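Local coordinates for CysE, serine acetyltransferase (Brucella abortus, PDB 4HZD) that transfers the acetyl group of acetyl-coenzyme A to the hydroxyl of L-serine, giving O-acetylserine for cysteine biosynthesis, at the interface of chains A and B. Sequence-based numbering; all coordinates share one arbitrary frame. Chains: chain A/B, CysE, serine acetyltransferase.

The interface of chains A and B. Residues chain A 40, 58, 113-114; chain B 137, 140-141, 144.
Helix 136-149 of chain B meets the loop between helices 109-113 and 116-132 of chain A, where A:Tyr114 lies against B:Asp137, B:Tyr140, B:Tyr141 and B:Ser144 in a contact between the N-terminal helical regions of the two subunits. The A:Tyr114 ring is clamped on both faces: B:Tyr140 CB sits over one, 3.8 Å from the ring centroid, and CB of its own neighbour A:Leu113 covers the other. A:Tyr114 CE1 packs on the helix backbone, 3.7 Å from B:Tyr141 CA. At the ring's tip A:Tyr114 OH, the phenol hydroxyl, donates to B:Asp137 OD1 (2.5 Å), which accepts through its anti lone pair, away from OD2. At its base, B:Ser144 OG donates in plane to a lone pair of the A:Tyr114 carbonyl O (2.7 Å), so the residue is held by polar bonds at both ends. B:Tyr141, with CG anti to the backbone N (chi1 -179°), reaches across to A:Phe40, meeting it edge-to-face with the ring planes 69° apart. A:Phe40 CE1 lies over the centre of one face of the A:Arg58 guanidinium, whose NE donates to A:Leu113 O (2.8 Å) with the acceptor in the guanidinium plane, which helps to set the rotation of that group. Two waters extend the polar contact across the interface: one joins A:Arg58 NH2 to B:Ser144 OG, and the other links NH2 to the phenol of B:Tyr141, whose OH lies 2.7 Å from that water.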
loop_
_atom_site.group_PDB
_atom_site.type_symbol
_atom_site.label_atom_id
_atom_site.label_comp_id
_atom_site.label_asym_id
_atom_site.label_seq_id
_atom_site.Cartn_x
_atom_site.Cartn_y
_atom_site.Cartn_z
ATOM N N PHE A 40 9.445 8.655 -10.475
ATOM C CA PHE A 40 10.424 8.705 -9.371
ATOM C C PHE A 40 11.247 9.990 -9.355
ATOM O O PHE A 40 11.362 10.688 -8.346
ATOM C CB PHE A 40 11.355 7.488 -9.502
ATOM C CG PHE A 40 12.434 7.407 -8.435
ATOM C CD1 PHE A 40 12.113 7.479 -7.076
ATOM C CD2 PHE A 40 13.769 7.172 -8.799
ATOM C CE1 PHE A 40 13.135 7.387 -6.119
ATOM C CE2 PHE A 40 14.768 7.047 -7.852
ATOM C CZ PHE A 40 14.443 7.139 -6.501
ATOM N N ARG A 58 12.724 12.218 -0.451
ATOM C CA ARG A 58 13.353 10.896 -0.613
ATOM C C ARG A 58 13.364 10.096 0.684
ATOM O O ARG A 58 12.933 8.913 0.722
ATOM C CB ARG A 58 14.785 11.035 -1.124
ATOM C CG ARG A 58 15.469 9.687 -1.337
ATOM C CD ARG A 58 14.993 9.083 -2.658
ATOM N NE ARG A 58 15.173 7.639 -2.777
ATOM C CZ ARG A 58 14.196 6.742 -2.641
ATOM N NH1 ARG A 58 12.988 7.134 -2.292
ATOM N NH2 ARG A 58 14.439 5.442 -2.821
ATOM N N LEU A 113 19.624 10.170 -3.962
ATOM C CA LEU A 113 18.590 9.173 -4.315
ATOM C C LEU A 113 18.822 7.784 -3.759
ATOM O O LEU A 113 17.861 7.084 -3.484
ATOM C CB LEU A 113 18.459 9.049 -5.832
ATOM C CG LEU A 113 18.005 10.299 -6.554
ATOM C CD1 LEU A 113 18.129 9.959 -8.038
ATOM C CD2 LEU A 113 16.573 10.659 -6.164
ATOM N N TYR A 114 20.098 7.381 -3.635
ATOM C CA TYR A 114 20.437 5.946 -3.561
ATOM C C TYR A 114 21.106 5.469 -2.267
ATOM O O TYR A 114 20.827 4.362 -1.771
ATOM C CB TYR A 114 21.221 5.479 -4.813
ATOM C CG TYR A 114 20.527 5.813 -6.115
ATOM C CD1 TYR A 114 19.215 5.377 -6.367
ATOM C CD2 TYR A 114 21.154 6.624 -7.088
ATOM C CE1 TYR A 114 18.549 5.733 -7.539
ATOM C CE2 TYR A 114 20.504 6.960 -8.270
ATOM C CZ TYR A 114 19.208 6.491 -8.504
ATOM O OH TYR A 114 18.539 6.841 -9.657
ATOM N N ASP B 137 20.859 4.890 -13.767
ATOM C CA ASP B 137 19.927 5.155 -12.688
ATOM C C ASP B 137 19.120 3.952 -12.323
ATOM O O ASP B 137 19.019 3.650 -11.145
ATOM C CB ASP B 137 19.069 6.381 -12.927
ATOM C CG ASP B 137 19.835 7.600 -12.651
ATOM O OD1 ASP B 137 19.861 8.016 -11.474
ATOM O OD2 ASP B 137 20.523 8.085 -13.563
ATOM N N TYR B 140 21.454 1.742 -10.323
ATOM C CA TYR B 140 21.743 2.212 -8.964
ATOM C C TYR B 140 20.508 2.063 -8.084
ATOM O O TYR B 140 20.608 1.759 -6.881
ATOM C CB TYR B 140 22.196 3.679 -8.940
ATOM C CG TYR B 140 23.541 3.982 -9.576
ATOM C CD1 TYR B 140 24.616 3.068 -9.520
ATOM C CD2 TYR B 140 23.749 5.206 -10.224
ATOM C CE1 TYR B 140 25.845 3.384 -10.122
ATOM C CE2 TYR B 140 24.962 5.517 -10.810
ATOM C CZ TYR B 140 26.005 4.618 -10.761
ATOM O OH TYR B 140 27.196 4.984 -11.368
ATOM N N TYR B 141 19.334 2.266 -8.682
ATOM C CA TYR B 141 18.105 2.090 -7.947
ATOM C C TYR B 141 17.978 0.650 -7.454
ATOM O O TYR B 141 17.581 0.403 -6.315
ATOM C CB TYR B 141 16.843 2.525 -8.758
ATOM C CG TYR B 141 15.623 2.342 -7.928
ATOM C CD1 TYR B 141 15.253 3.300 -6.981
ATOM C CD2 TYR B 141 14.874 1.157 -7.995
ATOM C CE1 TYR B 141 14.150 3.114 -6.172
ATOM C CE2 TYR B 141 13.760 0.968 -7.176
ATOM C CZ TYR B 141 13.417 1.944 -6.262
ATOM O OH TYR B 141 12.331 1.800 -5.439
ATOM N N SER B 144 20.465 0.002 -4.699
ATOM C CA SER B 144 19.982 0.691 -3.502
ATOM C C SER B 144 18.886 -0.082 -2.837
ATOM O O SER B 144 18.887 -0.277 -1.591
ATOM C CB SER B 144 19.478 2.113 -3.859
ATOM O OG SER B 144 18.910 2.720 -2.712
HETATM O O HOH W 1 12.260 3.131 -3.110
HETATM O O HOH W 2 16.869 3.970 -3.571
#